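Local coordinates for hypothetical protein (PDB 2HIY) that is of unknown function, belongs to the DUF1697 family and contains two four-stranded antiparallel sheets of the same strand order, at residues D[151-154]-D[155-159]; D[160-163]-D[164-168]. One frame throughout, in Å; residues are numbered along the deposited sequence. Where two conformers were deposited one is given.

How the contacts relate
Contact 1 and contact 2 follow each other without a break, and together they carry the chain from helix 152-156 to strand 166-170, an outer strand of its sheet. Their centres lie about 12 Å apart, yet their side chains meet: Leu-158 CD2 packs 3.8 Å from Tyr-163 CZ, and Tyr-153 OH stands 3.5 Å from Ile-168 CG2. Both border the second subunit, where Asn-33 of that subunit donates from ND2 to the carbonyls of Leu-158 and Val-160, one from each contact. The side chains of His-154 and Tyr-163 each come within about 3 Å (nearest atoms) of bound glycerol, probably left from crystallisation.

Contact 1: D[151-154]-D[155-159]; sequences TAYH and KYLLK
The Tyr-156 ring meets Ala-152 obliquely through CD2, which lies 3.6 Å from Ala-152 CB, while Lys-155 CB sits over one of its faces toward the rim; in one of the two conformers of Leu-157, CD1 lies over a face of the Tyr-153 ring. Ala-152 and Tyr-156, and likewise Tyr-153 and Leu-157, are four residues apart, about a turn, at the short N-capped helix 152-156. A chi1 of -174° carries the Tyr-153 ring to the side of its carbonyl carbon; the ring meets Trp-140 edge-to-face and forms a cation-pi pair with Lys-142.

Two backbone bonds build the turn, Lys-155 N to Thr-151 O at 2.9 Å and Tyr-156 N to Ala-152 O at the same length. The lysine also lays its CG 3.3 Å from Thr-151 O before its chain bends away at chi3. At the start of the helix, Glu-129 receives the first amides, those of Ala-152 and Tyr-153, and Thr-151 OG1 bonds Tyr-148 O besides serving as the cap. A water bridges His-154 O to Leu-158 N, 2.9 Å from each. The capping bond itself runs nearly straight (162°), from His-154 N to Thr-151 OG1 over 3.2 Å.

Contact 2: D[160-163]-D[164-168]; sequences VPFY and RHITI
Phe-162 O accepts from His-165 N at 2.8 Å, a bond from residue i+3 back to residue i, of the 3-10 kind, that continues the winding of the type I beta turn from Val-160 to Tyr-163, itself closed weakly by Tyr-163 N on Val-160 O, before the chain extends into strand 166-170. This turn joins the loop after helix 152-156 to that strand, an outermost one of its sheet within the chain.

Phe-162 and Ile-166 make the main side-chain contact across the turn. The phenyl ring has Val-160 CG2 over the centre of one face, and Ile-166 meets it at the edge, with CD1 in the ring plane and 3.7 Å from Phe-162 CE1. A chi1 of 70° sets Phe-162 CG between its backbone N and carbonyl carbon, the crowded position, and the ring then packs against Val-117, Thr-120 and Val-121 of helix 114-122. Ile-166 CG2 adds a second touch, 3.8 Å from Phe-162 CD1, while its CG1 lies 3.3 Å from Tyr-163 O; beyond, the same isoleucine reaches Leu-106 of strand 102-108.

Farther along, Ile-168 crosses Tyr-163 at about a right angle, its CD1 4.1 Å from Tyr-163 CE1. The tyrosine hydroxyl is hydrogen-bonded to a glycerol. Two waters bridge backbone atoms: one links Pro-161 O to Arg-164 N, and another, lying over one face of the Tyr-163 ring toward its rim, donates to Tyr-163 O at 2.7 Å and to Ile-166 O at 2.9 Å.

Contact 1: D[151-154]-D[155-159]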
loop_
_atom_site.group_PDB
_atom_site.type_symbol
_atom_site.label_atom_id
_atom_site.label_comp_id
_atom_site.label_asym_id
_atom_site.label_seq_id
_atom_site.Cartn_x
_atom_site.Cartn_y
_atom_site.Cartn_z
ATOM N N THR D 151 -12.316 -8.951 17.701
ATOM C CA THR D 151 -12.578 -8.089 18.835
ATOM C C THR D 151 -13.482 -6.898 18.467
ATOM O O THR D 151 -13.515 -6.446 17.305
ATOM C CB THR D 151 -11.271 -7.518 19.465
ATOM O OG1 THR D 151 -10.551 -6.712 18.516
ATOM C CG2 THR D 151 -10.388 -8.640 20.020
ATOM N N ALA D 152 -14.192 -6.378 19.463
ATOM C CA ALA D 152 -14.959 -5.150 19.270
ATOM C C ALA D 152 -14.032 -3.996 18.947
ATOM O O ALA D 152 -14.400 -3.103 18.167
ATOM C CB ALA D 152 -15.750 -4.853 20.527
ATOM N N TYR D 153 -12.851 -3.956 19.554
ATOM C CA TYR D 153 -11.884 -2.909 19.240
ATOM C C TYR D 153 -11.638 -2.837 17.733
ATOM O O TYR D 153 -11.728 -1.745 17.121
ATOM C CB TYR D 153 -10.570 -3.182 19.984
ATOM C CG TYR D 153 -9.556 -2.081 19.848
ATOM C CD1 TYR D 153 -9.578 -1.011 20.730
ATOM C CD2 TYR D 153 -8.564 -2.110 18.863
ATOM C CE1 TYR D 153 -8.669 0.054 20.614
ATOM C CE2 TYR D 153 -7.646 -1.047 18.726
ATOM C CZ TYR D 153 -7.700 0.004 19.619
ATOM O OH TYR D 153 -6.769 1.018 19.474
ATOM N N HIS D 154 -11.336 -3.974 17.136
ATOM C CA HIS D 154 -11.088 -4.009 15.706
ATOM C C HIS D 154 -12.335 -3.779 14.876
ATOM O O HIS D 154 -12.299 -2.996 13.895
ATOM C CB HIS D 154 -10.479 -5.351 15.329
ATOM C CG HIS D 154 -10.317 -5.513 13.861
ATOM N ND1 HIS D 154 -9.420 -4.742 13.143
ATOM C CD2 HIS D 154 -10.955 -6.307 12.975
ATOM C CE1 HIS D 154 -9.518 -5.074 11.864
ATOM N NE2 HIS D 154 -10.425 -6.027 11.735
ATOM N N LYS D 155 -13.416 -4.503 15.207
ATOM C CA LYS D 155 -14.591 -4.509 14.331
ATOM C C LYS D 155 -15.391 -3.250 14.376
ATOM O O LYS D 155 -16.050 -2.939 13.363
ATOM C CB LYS D 155 -15.513 -5.659 14.685
ATOM C CG LYS D 155 -14.878 -7.002 14.332
ATOM C CD LYS D 155 -15.742 -8.155 14.805
ATOM C CE LYS D 155 -17.086 -8.155 14.112
ATOM N NZ LYS D 155 -17.869 -9.355 14.540
ATOM N N TYR D 156 -15.402 -2.544 15.514
ATOM C CA TYR D 156 -16.390 -1.496 15.701
ATOM C C TYR D 156 -15.889 -0.107 15.926
ATOM O O TYR D 156 -16.682 0.811 15.800
ATOM C CB TYR D 156 -17.380 -1.826 16.840
ATOM C CG TYR D 156 -18.012 -3.189 16.757
ATOM C CD1 TYR D 156 -18.585 -3.655 15.573
ATOM C CD2 TYR D 156 -18.015 -4.027 17.865
ATOM C CE1 TYR D 156 -19.167 -4.936 15.504
ATOM C CE2 TYR D 156 -18.592 -5.295 17.805
ATOM C CZ TYR D 156 -19.150 -5.738 16.622
ATOM O OH TYR D 156 -19.713 -6.998 16.555
ATOM N N LEU D 157 -14.613 0.104 16.233
ATOM C CA LEU D 157 -14.216 1.470 16.585
ATOM C C LEU D 157 -14.296 2.493 15.455
ATOM O O LEU D 157 -14.457 3.693 15.703
ATOM C CB LEU D 157 -12.854 1.521 17.265
ATOM C CG LEU D 157 -12.870 1.185 18.758
ATOM C CD1 LEU D 157 -11.470 1.342 19.302
ATOM C CD2 LEU D 157 -13.899 2.020 19.562
ATOM N N LEU D 158 -14.169 2.048 14.208
ATOM C CA LEU D 158 -14.382 2.990 13.090
ATOM C C LEU D 158 -15.841 3.364 12.896
ATOM O O LEU D 158 -16.160 4.308 12.171
ATOM C CB LEU D 158 -13.838 2.446 11.780
ATOM C CG LEU D 158 -12.323 2.458 11.640
ATOM C CD1 LEU D 158 -11.979 1.698 10.358
ATOM C CD2 LEU D 158 -11.724 3.857 11.601
ATOM N N LYS D 159 -16.741 2.607 13.517
ATOM C CA LYS D 159 -18.169 2.878 13.429
ATOM C C LYS D 159 -18.684 3.904 14.444
ATOM O O LYS D 159 -19.837 4.327 14.337
ATOM C CB LYS D 159 -18.962 1.578 13.574
ATOM C CG LYS D 159 -18.632 0.533 12.507
ATOM C CD LYS D 159 -19.394 -0.752 12.788
ATOM C CE LYS D 159 -18.960 -1.927 11.898
ATOM N NZ LYS D 159 -19.355 -1.741 10.481
HETATM O O HOH W 1 -13.726 -0.568 13.102
#

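Contact 2: D[160-163]-D[164-168]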
loop_
_atom_site.group_PDB
_atom_site.type_symbol
_atom_site.label_atom_id
_atom_site.label_comp_id
_atom_site.label_asym_id
_atom_site.label_seq_id
_atom_site.Cartn_x
_atom_site.Cartn_y
_atom_site.Cartn_z
ATOM N N VAL D 160 -17.875 4.282 15.437
ATOM C CA VAL D 160 -18.399 5.114 16.543
ATOM C C VAL D 160 -18.234 6.605 16.248
ATOM O O VAL D 160 -17.249 7.024 15.635
ATOM C CB VAL D 160 -17.740 4.761 17.917
ATOM C CG1 VAL D 160 -17.987 3.265 18.302
ATOM C CG2 VAL D 160 -16.258 5.147 17.953
ATOM N N PRO D 161 -19.200 7.425 16.666
ATOM C CA PRO D 161 -19.113 8.858 16.462
ATOM C C PRO D 161 -17.934 9.511 17.182
ATOM O O PRO D 161 -17.480 10.550 16.734
ATOM C CB PRO D 161 -20.470 9.373 16.994
ATOM C CG PRO D 161 -21.364 8.208 16.938
ATOM C CD PRO D 161 -20.512 7.022 17.217
ATOM N N PHE D 162 -17.424 8.892 18.242
ATOM C CA PHE D 162 -16.380 9.526 19.021
ATOM C C PHE D 162 -14.975 9.303 18.474
ATOM O O PHE D 162 -14.013 9.825 19.025
ATOM C CB PHE D 162 -16.500 9.123 20.526
ATOM C CG PHE D 162 -16.142 7.678 20.842
ATOM C CD1 PHE D 162 -14.817 7.257 20.893
ATOM C CD2 PHE D 162 -17.148 6.741 21.175
ATOM C CE1 PHE D 162 -14.491 5.928 21.177
ATOM C CE2 PHE D 162 -16.827 5.431 21.474
ATOM C CZ PHE D 162 -15.494 5.017 21.501
ATOM N N TYR D 163 -14.840 8.512 17.411
ATOM C CA TYR D 163 -13.530 8.118 16.975
ATOM C C TYR D 163 -12.536 9.247 16.735
ATOM O O TYR D 163 -11.364 9.138 17.147
ATOM C CB TYR D 163 -13.666 7.283 15.700
ATOM C CG TYR D 163 -12.369 6.689 15.236
ATOM C CD1 TYR D 163 -11.857 5.560 15.867
ATOM C CD2 TYR D 163 -11.624 7.268 14.193
ATOM C CE1 TYR D 163 -10.649 5.004 15.478
ATOM C CE2 TYR D 163 -10.405 6.689 13.778
ATOM C CZ TYR D 163 -9.945 5.557 14.449
ATOM O OH TYR D 163 -8.752 4.960 14.075
ATOM N N ARG D 164 -12.976 10.312 16.074
ATOM C CA ARG D 164 -12.067 11.420 15.764
ATOM C C ARG D 164 -11.877 12.337 16.962
ATOM O O ARG D 164 -11.186 13.364 16.861
ATOM C CB ARG D 164 -12.574 12.204 14.559
ATOM C CG ARG D 164 -12.473 11.401 13.246
ATOM C CD ARG D 164 -13.139 12.118 12.040
ATOM N NE ARG D 164 -12.891 13.555 12.013
ATOM C CZ ARG D 164 -11.851 14.131 11.429
ATOM N NH1 ARG D 164 -10.951 13.396 10.779
ATOM N NH2 ARG D 164 -11.722 15.459 11.491
ATOM N N HIS D 165 -12.484 11.984 18.100
ATOM C CA HIS D 165 -12.440 12.796 19.325
ATOM C C HIS D 165 -11.803 12.039 20.466
ATOM O O HIS D 165 -12.040 12.365 21.641
ATOM C CB HIS D 165 -13.836 13.297 19.656
ATOM C CG HIS D 165 -14.373 14.157 18.575
ATOM N ND1 HIS D 165 -15.162 13.676 17.554
ATOM C CD2 HIS D 165 -14.124 15.451 18.298
ATOM C CE1 HIS D 165 -15.414 14.663 16.710
ATOM N NE2 HIS D 165 -14.810 15.752 17.145
ATOM N N ILE D 166 -11.030 11.015 20.131
ATOM C CA ILE D 166 -10.145 10.381 21.101
ATOM C C ILE D 166 -8.765 10.325 20.495
ATOM O O ILE D 166 -8.638 10.380 19.264
ATOM C CB ILE D 166 -10.589 8.960 21.494
ATOM C CG1 ILE D 166 -10.790 8.109 20.248
ATOM C CG2 ILE D 166 -11.814 9.016 22.397
ATOM C CD1 ILE D 166 -10.968 6.639 20.489
ATOM N N THR D 167 -7.756 10.201 21.336
ATOM C CA THR D 167 -6.400 10.128 20.843
ATOM C C THR D 167 -5.835 8.786 21.286
ATOM O O THR D 167 -5.606 8.568 22.472
ATOM C CB THR D 167 -5.557 11.278 21.425
ATOM O OG1 THR D 167 -6.306 12.513 21.316
ATOM C CG2 THR D 167 -4.258 11.370 20.694
ATOM N N ILE D 168 -5.595 7.907 20.326
ATOM C CA ILE D 168 -5.226 6.537 20.670
ATOM C C ILE D 168 -3.715 6.427 20.696
ATOM O O ILE D 168 -3.026 6.843 19.751
ATOM C CB ILE D 168 -5.796 5.562 19.659
ATOM C CG1 ILE D 168 -7.319 5.686 19.642
ATOM C CG2 ILE D 168 -5.323 4.119 20.002
ATOM C CD1 ILE D 168 -8.024 4.757 18.625
HETATM O O HOH W 2 -15.545 10.588 14.780
HETATM O O HOH W 3 -8.661 8.819 16.789
#